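Local coordinates for protein disulphide isomerase (Xylella fastidiosa, PDB 3FK8) that probably catalyses the formation, reduction or rearrangement of disulphide bonds, as thioredoxin-fold oxidoreductases and isomerases do, at residues A[13-18]-A[81-86]; A[49-54]-A[122-127]; A[69-74]-A[90-95]; A[111-114]-A[118-121]; A[58-63]-A[126-131]. All blocks are in the same frame, centred on the assembly; numbering follows the deposited sequence. Where two conformers were deposited one is given.

Contact 1 of 5, residues A[13-18]-A[81-86]; sequences DAWTQV and SQAYGD
Val18 and Tyr84 face each other with their CA atoms 11.0 Å apart, so the start of helix 14-28 meets the end of helix 78-83 and the turn that follows it through side chains long enough to span the gap. Trp15 reaches across with its six-membered ring: CH2 lies 3.8 Å from Ala83 CB, and CZ3 comes within 4.5 Å of Tyr84 CE2, both at an oblique angle to the indole. The pyrrole N-H of the same indole, NE1, donates to Glu79 OE2; a tryptophan thus supplies both a broad apolar surface and a polar group that helps to fix its rotation. Val18 and Tyr84 approach from opposite directions. With CG1 anti to the backbone N (chi1 169°), Val18 holds that methyl 3.9 Å from Tyr84 OH, while the small Ala83 lets the indole come close to its helix. Tyrosine suits its place as a long aromatic that spans from the turn to Val18 and lies on Leu34 of strand 32-37. Ahead of this, Asp13 is the N-cap of helix 14-28: OD1 accepts from Thr16 N at 3.2 Å, nearly straight at 166° but from above the carboxylate plane. Beneath the contact, Val18 rests on Val67 and Ile69 of strand 65-70. Two helices packed together on one face of a central sheet are characteristic of the thioredoxin fold.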
# COMPACT_ATOMS: atom_id res chain seq x y z
N ASP A 13 12.46 5.30 7.42
CA ASP A 13 12.89 4.01 7.94
C ASP A 13 11.66 3.12 7.80
O ASP A 13 10.81 3.09 8.68
CB ASP A 13 13.36 4.19 9.40
CG ASP A 13 13.66 2.89 10.10
OD1 ASP A 13 13.47 1.77 9.52
OD2 ASP A 13 14.06 3.00 11.31
N ALA A 14 11.55 2.43 6.66
CA ALA A 14 10.32 1.71 6.38
C ALA A 14 10.06 0.58 7.40
O ALA A 14 8.92 0.34 7.77
CB ALA A 14 10.37 1.17 4.95
N TRP A 15 11.10 -0.15 7.84
CA TRP A 15 10.86 -1.21 8.83
C TRP A 15 10.24 -0.68 10.12
O TRP A 15 9.33 -1.29 10.68
CB TRP A 15 12.15 -1.94 9.20
CG TRP A 15 12.52 -3.00 8.18
CD1 TRP A 15 13.43 -2.89 7.17
CD2 TRP A 15 11.97 -4.32 8.10
NE1 TRP A 15 13.48 -4.07 6.46
CE2 TRP A 15 12.62 -4.97 7.04
CE3 TRP A 15 11.00 -5.01 8.85
CZ2 TRP A 15 12.31 -6.31 6.67
CZ3 TRP A 15 10.67 -6.35 8.46
CH2 TRP A 15 11.34 -6.97 7.39
N THR A 16 10.75 0.46 10.58
CA THR A 16 10.20 1.10 11.79
C THR A 16 8.76 1.50 11.55
O THR A 16 7.89 1.19 12.39
CB THR A 16 11.04 2.25 12.25
OG1 THR A 16 12.33 1.74 12.58
CG2 THR A 16 10.48 2.84 13.54
N GLN A 17 8.49 2.10 10.39
CA GLN A 17 7.13 2.51 10.04
C GLN A 17 6.17 1.34 9.97
O GLN A 17 5.05 1.44 10.45
CB GLN A 17 7.07 3.34 8.77
CG GLN A 17 7.74 4.69 8.98
CD GLN A 17 7.55 5.67 7.85
OE1 GLN A 17 7.37 5.27 6.70
NE2 GLN A 17 7.64 6.98 8.16
N VAL A 18 6.62 0.22 9.38
CA VAL A 18 5.75 -0.95 9.30
C VAL A 18 5.52 -1.51 10.72
O VAL A 18 4.42 -1.87 11.07
CB VAL A 18 6.37 -2.01 8.38
CG1 VAL A 18 5.64 -3.33 8.48
CG2 VAL A 18 6.36 -1.51 6.93
N SER A 81 9.95 -5.99 0.92
CA SER A 81 9.10 -6.68 -0.03
C SER A 81 9.24 -8.22 0.11
O SER A 81 8.26 -8.95 0.15
CB SER A 81 9.40 -6.20 -1.47
OG SER A 81 8.62 -6.96 -2.39
N GLN A 82 10.47 -8.69 0.15
CA GLN A 82 10.68 -10.15 0.24
C GLN A 82 10.04 -10.73 1.49
O GLN A 82 9.52 -11.84 1.46
CB GLN A 82 12.16 -10.47 0.21
CG GLN A 82 12.80 -10.22 -1.14
CD GLN A 82 14.29 -10.53 -1.11
OE1 GLN A 82 15.02 -10.04 -0.26
NE2 GLN A 82 14.73 -11.36 -2.05
N ALA A 83 10.06 -9.98 2.60
CA ALA A 83 9.56 -10.49 3.88
C ALA A 83 8.06 -10.73 3.86
O ALA A 83 7.54 -11.54 4.59
CB ALA A 83 9.91 -9.52 5.01
N TYR A 84 7.38 -9.95 3.00
CA TYR A 84 5.92 -9.89 2.97
C TYR A 84 5.38 -10.48 1.69
O TYR A 84 4.25 -10.18 1.29
CB TYR A 84 5.42 -8.45 3.25
CG TYR A 84 5.52 -8.07 4.67
CD1 TYR A 84 4.59 -8.52 5.60
CD2 TYR A 84 6.59 -7.30 5.15
CE1 TYR A 84 4.73 -8.24 6.95
CE2 TYR A 84 6.71 -6.99 6.52
CZ TYR A 84 5.76 -7.42 7.41
OH TYR A 84 5.96 -7.18 8.76
N GLY A 85 6.15 -11.37 1.08
CA GLY A 85 5.64 -12.18 -0.00
C GLY A 85 5.90 -11.69 -1.41
O GLY A 85 5.17 -12.10 -2.34
N ASP A 86 6.95 -10.88 -1.60
CA ASP A 86 7.36 -10.37 -2.91
C ASP A 86 6.28 -9.65 -3.68
O ASP A 86 6.16 -9.91 -4.87
CB ASP A 86 7.95 -11.48 -3.77
CG ASP A 86 9.20 -12.07 -3.17
OD1 ASP A 86 10.17 -11.31 -2.96
OD2 ASP A 86 9.21 -13.30 -2.95

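Contact 2 of 5, residues A[49-54]-A[122-127]; sequences KSLRNQ and QGIYDF
Apolar packing joins Ser50 and Leu51, in the last part of helix 42-51, to Ile124 near the start of helix 121-132. Ile124 carries the contact from the second helix. Its CD1 meets Ser50 alone of the facing residues, 3.5 Å from both Ser50 CB and Ser50 OG, while CG2 touches both Leu51 CD2 and Ser50 OG, each at 3.7 Å. CG2 stands anti to the backbone N and CG1 anti to the carbonyl carbon (chi1 -70°), and the two branches diverge from CB accordingly. The short side chain of Ser50 suits the close backbone approach, 7.3 Å between the Ser50 and Ile124 CA atoms. Leu51, by contrast, points its CB past the other helix and uses its isobutyl end to return to it; the same end also meets Ile60 and Phe128.

These helices lie together on one side of the central sheet of the thioredoxin fold, and helix 42-51 is the one whose start, as in thioredoxins, probably carries the redox-type CxxC.

Polar interactions frame the packing. Ser50 OG, although pressed against a methyl, is not left without a partner, since it is hydrogen-bonded to Asp121 OD1 at the first turn of helix 121-132. Asn53 acts as N-cap of the next helix, its OD1 accepting from Asn56 N. On the outer face of helix 121-132, Gln122 NE2 donates to Asp126 OD1 at 2.8 Å, one turn on; the acceptor sits in the amide plane of Gln122, but the donor stands 38° out of the carboxylate plane.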
# COMPACT_ATOMS: atom_id res chain seq x y z
N LYS A 49 -3.30 9.46 -5.62
CA LYS A 49 -4.25 10.55 -5.82
C LYS A 49 -5.68 10.05 -5.60
O LYS A 49 -6.49 10.73 -4.97
CB LYS A 49 -4.05 11.12 -7.23
CG LYS A 49 -5.00 12.23 -7.58
CD LYS A 49 -4.82 12.67 -9.00
CE LYS A 49 -5.62 13.97 -9.22
NZ LYS A 49 -5.62 14.44 -10.65
N SER A 50 -6.02 8.89 -6.13
CA SER A 50 -7.35 8.34 -5.90
C SER A 50 -7.65 8.02 -4.45
O SER A 50 -8.74 8.31 -3.95
CB SER A 50 -7.51 7.08 -6.75
OG SER A 50 -8.86 6.64 -6.69
N LEU A 51 -6.68 7.44 -3.75
CA LEU A 51 -6.87 7.10 -2.35
C LEU A 51 -7.04 8.32 -1.47
O LEU A 51 -7.59 8.20 -0.39
CB LEU A 51 -5.77 6.17 -1.82
CG LEU A 51 -5.79 4.76 -2.46
CD1 LEU A 51 -4.68 3.95 -1.84
CD2 LEU A 51 -7.17 4.07 -2.30
N ARG A 52 -6.58 9.48 -1.98
CA ARG A 52 -6.68 10.76 -1.30
C ARG A 52 -8.08 11.37 -1.37
O ARG A 52 -8.40 12.25 -0.55
CB ARG A 52 -5.69 11.78 -1.89
CG ARG A 52 -4.29 11.59 -1.37
CD ARG A 52 -3.42 12.80 -1.55
NE ARG A 52 -2.85 12.93 -2.89
CZ ARG A 52 -3.37 13.69 -3.85
NH1 ARG A 52 -4.50 14.36 -3.65
NH2 ARG A 52 -2.77 13.76 -5.03
N ASN A 53 -8.92 10.90 -2.31
CA ASN A 53 -10.23 11.55 -2.47
C ASN A 53 -11.10 11.27 -1.24
O ASN A 53 -10.77 10.46 -0.39
CB ASN A 53 -10.88 11.25 -3.84
CG ASN A 53 -11.53 9.88 -3.95
OD1 ASN A 53 -11.86 9.25 -2.95
ND2 ASN A 53 -11.78 9.44 -5.18
N GLN A 54 -12.21 12.00 -1.09
CA GLN A 54 -12.98 11.92 0.12
C GLN A 54 -13.60 10.53 0.35
O GLN A 54 -13.53 9.99 1.45
CB GLN A 54 -14.06 13.02 0.09
CG GLN A 54 -14.52 13.36 1.45
CD GLN A 54 -15.24 14.69 1.54
OE1 GLN A 54 -15.73 15.24 0.57
NE2 GLN A 54 -15.31 15.20 2.75
N GLN A 122 -13.89 4.59 -8.95
CA GLN A 122 -14.78 3.55 -8.51
C GLN A 122 -14.08 2.17 -8.56
O GLN A 122 -14.28 1.33 -7.67
CB GLN A 122 -16.03 3.50 -9.41
CG GLN A 122 -17.06 2.46 -8.87
CD GLN A 122 -17.62 2.85 -7.52
OE1 GLN A 122 -18.06 3.98 -7.33
NE2 GLN A 122 -17.67 1.96 -6.61
N GLY A 123 -13.24 1.92 -9.60
CA GLY A 123 -12.48 0.66 -9.67
C GLY A 123 -11.53 0.54 -8.48
O GLY A 123 -11.40 -0.53 -7.91
N ILE A 124 -10.89 1.66 -8.10
CA ILE A 124 -9.99 1.64 -6.97
C ILE A 124 -10.77 1.43 -5.67
O ILE A 124 -10.41 0.58 -4.83
CB ILE A 124 -9.09 2.92 -6.99
CG1 ILE A 124 -8.13 2.76 -8.16
CG2 ILE A 124 -8.35 3.12 -5.65
CD1 ILE A 124 -7.40 4.05 -8.52
N TYR A 125 -11.89 2.16 -5.52
CA TYR A 125 -12.76 1.94 -4.39
C TYR A 125 -13.16 0.47 -4.28
O TYR A 125 -13.04 -0.14 -3.21
CB TYR A 125 -14.00 2.85 -4.49
CG TYR A 125 -14.95 2.61 -3.33
CD1 TYR A 125 -14.80 3.31 -2.14
CD2 TYR A 125 -15.96 1.63 -3.41
CE1 TYR A 125 -15.68 3.08 -1.04
CE2 TYR A 125 -16.81 1.38 -2.36
CZ TYR A 125 -16.66 2.10 -1.16
OH TYR A 125 -17.52 1.88 -0.10
N ASP A 126 -13.60 -0.12 -5.40
CA ASP A 126 -14.14 -1.48 -5.35
C ASP A 126 -13.02 -2.46 -4.93
O ASP A 126 -13.27 -3.45 -4.21
CB ASP A 126 -14.71 -1.90 -6.70
CG ASP A 126 -16.03 -1.24 -7.02
OD1 ASP A 126 -16.65 -0.64 -6.11
OD2 ASP A 126 -16.39 -1.30 -8.20
N PHE A 127 -11.81 -2.22 -5.42
CA PHE A 127 -10.69 -3.11 -5.09
C PHE A 127 -10.49 -3.14 -3.56
O PHE A 127 -10.38 -4.21 -2.94
CB PHE A 127 -9.41 -2.60 -5.79
CG PHE A 127 -8.21 -3.44 -5.44
CD1 PHE A 127 -7.88 -4.53 -6.23
CD2 PHE A 127 -7.44 -3.15 -4.32
CE1 PHE A 127 -6.79 -5.34 -5.89
CE2 PHE A 127 -6.32 -3.96 -3.97
CZ PHE A 127 -6.02 -5.02 -4.75

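Contact 3 of 5, residues A[69-74]-A[90-95]; sequences IDVGNF and DGIPAV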
# COMPACT_ATOMS: atom_id res chain seq x y z
N ILE A 69 5.65 2.22 1.35
CA ILE A 69 7.04 1.77 1.34
C ILE A 69 7.66 2.11 -0.03
O ILE A 69 7.22 1.58 -1.07
CB ILE A 69 7.15 0.24 1.60
CG1 ILE A 69 6.56 -0.03 2.99
CG2 ILE A 69 8.56 -0.20 1.52
CD1 ILE A 69 5.92 -1.30 3.16
N ASP A 70 8.64 3.00 -0.02
CA ASP A 70 9.40 3.35 -1.21
C ASP A 70 10.29 2.20 -1.65
O ASP A 70 11.09 1.72 -0.87
CB ASP A 70 10.27 4.56 -0.88
CG ASP A 70 11.11 4.99 -2.08
OD1 ASP A 70 10.65 4.88 -3.21
OD2 ASP A 70 12.23 5.49 -1.83
N VAL A 71 10.18 1.78 -2.91
CA VAL A 71 11.08 0.78 -3.44
C VAL A 71 12.07 1.38 -4.42
O VAL A 71 12.88 0.65 -4.98
CB VAL A 71 10.39 -0.46 -4.04
CG1 VAL A 71 9.58 -1.19 -2.94
CG2 VAL A 71 9.54 -0.13 -5.24
N GLY A 72 12.08 2.70 -4.57
CA GLY A 72 13.06 3.35 -5.45
C GLY A 72 12.95 2.83 -6.87
O GLY A 72 11.87 2.46 -7.34
N ASN A 73 14.11 2.73 -7.52
CA ASN A 73 14.17 2.11 -8.87
C ASN A 73 14.31 0.61 -8.72
O ASN A 73 15.29 0.03 -9.16
CB ASN A 73 15.31 2.71 -9.71
CG ASN A 73 15.04 4.15 -10.05
OD1 ASN A 73 15.84 5.03 -9.73
ND2 ASN A 73 13.91 4.40 -10.66
N PHE A 74 13.34 -0.02 -8.06
CA PHE A 74 13.48 -1.41 -7.66
C PHE A 74 14.84 -1.65 -6.99
O PHE A 74 15.52 -2.65 -7.26
CB PHE A 74 13.24 -2.39 -8.83
CG PHE A 74 11.88 -2.25 -9.42
CD1 PHE A 74 10.81 -2.88 -8.78
CD2 PHE A 74 11.66 -1.53 -10.59
CE1 PHE A 74 9.53 -2.76 -9.29
CE2 PHE A 74 10.35 -1.45 -11.09
CZ PHE A 74 9.31 -2.07 -10.43
N ASP A 90 5.56 -8.59 -9.30
CA ASP A 90 4.53 -8.66 -10.20
C ASP A 90 4.10 -7.25 -10.70
O ASP A 90 3.10 -7.14 -11.42
CB ASP A 90 3.42 -9.49 -9.50
CG ASP A 90 3.87 -10.93 -9.21
OD1 ASP A 90 4.26 -11.65 -10.16
OD2 ASP A 90 3.85 -11.37 -8.04
N GLY A 91 4.87 -6.20 -10.33
CA GLY A 91 4.68 -4.79 -10.71
C GLY A 91 4.33 -3.90 -9.51
O GLY A 91 3.86 -4.40 -8.49
N ILE A 92 4.52 -2.59 -9.69
CA ILE A 92 4.08 -1.58 -8.73
C ILE A 92 3.05 -0.64 -9.36
O ILE A 92 3.01 -0.47 -10.57
CB ILE A 92 5.29 -0.77 -8.11
CG1 ILE A 92 6.11 -0.13 -9.23
CG2 ILE A 92 6.12 -1.66 -7.17
CD1 ILE A 92 7.09 0.90 -8.68
N PRO A 93 2.18 -0.04 -8.53
CA PRO A 93 2.07 -0.24 -7.08
C PRO A 93 1.58 -1.61 -6.75
O PRO A 93 0.88 -2.24 -7.53
CB PRO A 93 1.06 0.84 -6.66
CG PRO A 93 0.22 1.03 -7.90
CD PRO A 93 1.17 0.89 -9.05
N ALA A 94 1.95 -2.10 -5.58
CA ALA A 94 1.55 -3.41 -5.06
C ALA A 94 1.16 -3.28 -3.62
O ALA A 94 1.65 -2.40 -2.93
CB ALA A 94 2.67 -4.42 -5.23
N VAL A 95 0.26 -4.13 -3.16
CA VAL A 95 -0.18 -4.03 -1.77
C VAL A 95 -0.08 -5.38 -1.05
O VAL A 95 -0.16 -6.44 -1.68
CB VAL A 95 -1.57 -3.35 -1.57
CG1 VAL A 95 -1.66 -1.88 -2.22
CG2 VAL A 95 -2.57 -4.15 -2.18
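Phe74 and Ile92 come at each other from opposite directions, joining the loop after strand 65-70 to the segment that carries the cis-proline of the thioredoxin fold, Pro93. The end of the phenyl ring does the touching: CZ lies 3.9 Å from Ile92 CG1 and 4.1 Å from CD1, and CE1 is 4.2 Å from CG2, with Ile92 CG1 oblique to the ring. Placing CG1 between the backbone N and the carbonyl carbon (chi1 57°) turns it to Phe74, with CG2 alongside. Val71 meets the same residue, its CG2 near Ile92 CG2, so the isoleucine is gripped by one aromatic and one branched aliphatic side chain. A beta-branched residue is well suited to a place where its carbons must reach two partners. Ile92 also touches Cys44 of the CxxC pair, which places the contact beside the probable redox site. Gly91 and Gly72 take positive phi values that glycine adopts easily. An inverse gamma turn centred on Asn73 precedes Phe74. Asp70, whose OD2 forms a salt bridge with Arg76, steers the chain through Val71 and Gly72: Gly72 N donates to Asp70 OD1 at 2.9 Å, an Asx turn in which the N-H meets OD1 from above the carboxylate plane.

Contact 4 of 5, residues A[111-114]-A[118-121]; sequences GELA and KMSD
Selenomethionine 119, written Met119, reaches from the segment 118-121 toward the turn at 111-114, and its selenium is the atom that arrives. CB leaves the backbone in the direction of that turn and packs on Ile124 of helix 121-132. CG stands anti to the carbonyl carbon, and the chain then runs extended through chi2 (-180°), so CG serves as a spacer that carries the heavy atom outward. SE comes within 3.9 Å of Leu113 CD2 and 4.2 Å of the backbone Glu112 O. Rotation about the CG-SE bond (chi3 68°) turns CE back toward Ile124 CG1. Leu113 meets the chain at about a right angle, so that one methyl of the leucine, rather than its whole length, supports the selenium.

The turn itself is type I, from Gly111 to Ala114, and is closed by Ala114 N to Gly111 O at 2.9 Å. Gly111 adopts a positive phi, which suits a residue without a side chain. Glu112 directs its carboxylate elsewhere, OE1 accepting from Gly110 N. Behind Leu113 lie Phe127 and Phe128 of helix 121-132, whose N-cap is Ser120, its OG accepting from Gly123 N. Selenium marks the place of the methionine sulfur, and methionine's flexible, unbranched chain can adjust to a leucine methyl on one side and a helix on another. No hydrogen bond crosses the contact, which implies that the two parts of this connection are probably held together here mainly by van der Waals packing.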
# COMPACT_ATOMS: atom_id res chain seq x y z
N GLY A 111 -0.09 -8.20 -10.45
CA GLY A 111 -0.06 -6.85 -10.99
C GLY A 111 -1.45 -6.25 -11.02
O GLY A 111 -1.74 -5.39 -11.86
N GLU A 112 -2.28 -6.62 -10.03
CA GLU A 112 -3.67 -6.13 -9.92
C GLU A 112 -3.79 -4.61 -9.99
O GLU A 112 -4.75 -4.08 -10.53
CB GLU A 112 -4.31 -6.61 -8.62
CG GLU A 112 -4.69 -8.07 -8.61
CD GLU A 112 -3.60 -9.01 -8.10
OE1 GLU A 112 -2.39 -8.69 -8.19
OE2 GLU A 112 -3.97 -10.16 -7.72
N LEU A 113 -2.81 -3.89 -9.41
CA LEU A 113 -2.83 -2.42 -9.40
C LEU A 113 -1.75 -1.82 -10.29
O LEU A 113 -1.58 -0.60 -10.28
CB LEU A 113 -2.69 -1.89 -7.95
CG LEU A 113 -3.81 -2.36 -7.03
CD1 LEU A 113 -3.47 -1.91 -5.61
CD2 LEU A 113 -5.18 -1.82 -7.46
N ALA A 114 -1.11 -2.64 -11.12
CA ALA A 114 0.04 -2.12 -11.88
C ALA A 114 -0.38 -1.15 -13.01
O ALA A 114 0.48 -0.47 -13.56
CB ALA A 114 0.90 -3.26 -12.36
N LYS A 118 -4.92 3.92 -15.18
CA LYS A 118 -6.03 3.70 -16.09
C LYS A 118 -7.30 3.37 -15.32
O LYS A 118 -8.36 3.30 -15.93
CB LYS A 118 -5.72 2.52 -17.01
CG LYS A 118 -4.55 2.70 -17.99
CD LYS A 118 -4.65 3.99 -18.81
CE LYS A 118 -3.51 4.21 -19.81
NZ LYS A 118 -3.74 5.44 -20.71
N MSE A 119 -7.20 3.10 -14.01
CA MSE A 119 -8.36 2.71 -13.22
C MSE A 119 -9.19 3.92 -12.86
O MSE A 119 -8.68 5.03 -12.70
CB MSE A 119 -7.89 1.94 -12.00
CG MSE A 119 -7.29 0.61 -12.36
SE MSE A 119 -6.68 -0.39 -10.76
CE MSE A 119 -8.43 -0.73 -10.00
N SER A 120 -10.49 3.72 -12.75
CA SER A 120 -11.36 4.79 -12.28
C SER A 120 -11.32 4.86 -10.77
O SER A 120 -10.90 3.90 -10.08
CB SER A 120 -12.79 4.52 -12.73
OG SER A 120 -13.30 3.38 -12.09
N ASP A 121 -11.80 5.98 -10.19
CA ASP A 121 -11.93 6.06 -8.74
C ASP A 121 -12.84 4.94 -8.21
O ASP A 121 -12.60 4.42 -7.12
CB ASP A 121 -12.48 7.42 -8.30
CG ASP A 121 -11.47 8.53 -8.41
OD1 ASP A 121 -10.25 8.27 -8.39
OD2 ASP A 121 -11.88 9.70 -8.42

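Contact 5 of 5, residues A[58-63]-A[126-131]; sequences ALIAKH and DFFAKI
Leu59 and Ile60 of helix 54-63 lean on Phe128 of the C-terminal helix 121-132, an apolar contact on one side of the thioredoxin-fold sheet. The short segments run nearly parallel, at 23°, with their axes 10.3 Å apart. Leu59 puts CD2 over the backbone of the other helix, 3.7 Å from Ala129 N and 3.8 Å from Phe128 CB; small Ala129 allows this approach. Its CG is anti to the backbone N (chi1 177°), which extends the side chain across the interface. The next residue, Ile60, brings CD1 to 3.8 Å from Phe128 CG and reaches the ring obliquely. Leucine and isoleucine thus share the base of one phenylalanine, whose ring runs on toward Leu47 and Leu51 of helix 42-51. The aromatic is a good choice here because it is long enough to join three helices. Within its own helix, Phe128 has CD2 of Phe127 over the centre of one ring face.

Polar bonding stays within the helices. Backbone Leu59 O accepts twice from His63, near the helix end: from N, and from the side chain, where His63 ND1 lies 3.0 Å away in the carbonyl plane, on a lone pair.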
# COMPACT_ATOMS: atom_id res chain seq x y z
N ALA A 58 -12.14 7.87 3.34
CA ALA A 58 -13.00 7.42 4.40
C ALA A 58 -12.98 5.92 4.48
O ALA A 58 -12.89 5.36 5.57
CB ALA A 58 -14.46 7.91 4.19
N LEU A 59 -13.05 5.24 3.32
CA LEU A 59 -12.98 3.76 3.32
C LEU A 59 -11.68 3.26 3.94
O LEU A 59 -11.69 2.37 4.84
CB LEU A 59 -13.04 3.29 1.90
CG LEU A 59 -12.91 1.77 1.75
CD1 LEU A 59 -14.16 1.02 2.21
CD2 LEU A 59 -12.57 1.34 0.30
N ILE A 60 -10.56 3.85 3.52
CA ILE A 60 -9.24 3.35 3.95
C ILE A 60 -9.03 3.66 5.45
O ILE A 60 -8.59 2.80 6.25
CB ILE A 60 -8.10 3.98 3.11
CG1 ILE A 60 -8.20 3.56 1.61
CG2 ILE A 60 -6.73 3.59 3.64
CD1 ILE A 60 -8.20 2.05 1.35
N ALA A 61 -9.38 4.89 5.85
CA ALA A 61 -9.15 5.29 7.24
C ALA A 61 -9.99 4.45 8.21
O ALA A 61 -9.54 4.09 9.32
CB ALA A 61 -9.38 6.80 7.44
N LYS A 62 -11.22 4.13 7.81
CA LYS A 62 -12.07 3.33 8.70
C LYS A 62 -11.55 1.90 8.91
O LYS A 62 -11.68 1.31 10.01
CB LYS A 62 -13.48 3.30 8.14
CG LYS A 62 -14.40 2.28 8.84
CD LYS A 62 -15.85 2.59 8.53
CE LYS A 62 -16.76 1.80 9.47
NZ LYS A 62 -16.53 0.34 9.32
N HIS A 63 -10.97 1.34 7.84
CA HIS A 63 -10.66 -0.09 7.84
C HIS A 63 -9.23 -0.50 8.02
O HIS A 63 -9.01 -1.65 8.41
CB HIS A 63 -11.19 -0.71 6.57
CG HIS A 63 -12.67 -0.75 6.54
ND1 HIS A 63 -13.40 0.17 5.84
CD2 HIS A 63 -13.55 -1.56 7.17
CE1 HIS A 63 -14.69 -0.07 6.03
NE2 HIS A 63 -14.80 -1.12 6.81
N ASP A 126 -13.60 -0.12 -5.40
CA ASP A 126 -14.14 -1.48 -5.35
C ASP A 126 -13.02 -2.46 -4.93
O ASP A 126 -13.27 -3.45 -4.21
CB ASP A 126 -14.71 -1.90 -6.70
CG ASP A 126 -16.03 -1.24 -7.02
OD1 ASP A 126 -16.65 -0.64 -6.11
OD2 ASP A 126 -16.39 -1.30 -8.20
N PHE A 127 -11.81 -2.22 -5.42
CA PHE A 127 -10.69 -3.11 -5.09
C PHE A 127 -10.49 -3.14 -3.56
O PHE A 127 -10.38 -4.21 -2.94
CB PHE A 127 -9.41 -2.60 -5.79
CG PHE A 127 -8.21 -3.44 -5.44
CD1 PHE A 127 -7.88 -4.53 -6.23
CD2 PHE A 127 -7.44 -3.15 -4.32
CE1 PHE A 127 -6.79 -5.34 -5.89
CE2 PHE A 127 -6.32 -3.96 -3.97
CZ PHE A 127 -6.02 -5.02 -4.75
N PHE A 128 -10.41 -1.98 -2.93
CA PHE A 128 -10.17 -1.94 -1.50
C PHE A 128 -11.40 -2.33 -0.67
O PHE A 128 -11.30 -3.00 0.35
CB PHE A 128 -9.59 -0.56 -1.10
CG PHE A 128 -8.18 -0.37 -1.59
CD1 PHE A 128 -7.11 -0.97 -0.88
CD2 PHE A 128 -7.90 0.25 -2.79
CE1 PHE A 128 -5.81 -0.87 -1.33
CE2 PHE A 128 -6.61 0.32 -3.26
CZ PHE A 128 -5.56 -0.24 -2.54
N ALA A 129 -12.58 -2.00 -1.19
CA ALA A 129 -13.84 -2.38 -0.52
C ALA A 129 -13.97 -3.90 -0.45
O ALA A 129 -14.43 -4.43 0.58
CB ALA A 129 -15.04 -1.77 -1.24
N LYS A 130 -13.59 -4.63 -1.51
CA LYS A 130 -13.65 -6.10 -1.50
C LYS A 130 -12.85 -6.66 -0.33
O LYS A 130 -13.27 -7.65 0.29
CB LYS A 130 -13.16 -6.67 -2.82
CG LYS A 130 -13.45 -8.16 -2.99
CD LYS A 130 -14.18 -8.38 -4.29
CE LYS A 130 -13.30 -8.01 -5.47
NZ LYS A 130 -12.94 -6.56 -5.51
N ILE A 131 -11.68 -6.08 -0.05
CA ILE A 131 -10.86 -6.54 1.06
C ILE A 131 -11.60 -6.33 2.39
O ILE A 131 -11.49 -7.15 3.31
CB ILE A 131 -9.52 -5.81 1.05
CG1 ILE A 131 -8.70 -6.19 -0.18
CG2 ILE A 131 -8.75 -6.08 2.35
CD1 ILE A 131 -7.57 -5.18 -0.51

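In the fold
Contacts 1, 2 and 5 lie on the two sides of a central sheet. Contact 1 packs the helices of one side, and contacts 2 and 5 those of the other; the centres of contacts 1 and 2 are 23 Å apart, and the contacts do not touch. Contacts 2 and 5 share helix 121-132, with centres 9 Å apart, and contact 4 joins contact 2 through Leu113 CD1, 3.9 Å from Phe127 CE2. Contact 3 is the bridge: Ile69 CD1 meets Val18 CG2 of contact 1 at 3.8 Å, while Pro93 CD lies 3.4 Å from Leu113 O of contact 4. Through Ile92 and Pro93 it touches Cys44 of the CxxC pair, which, as in thioredoxins, is probably the redox site.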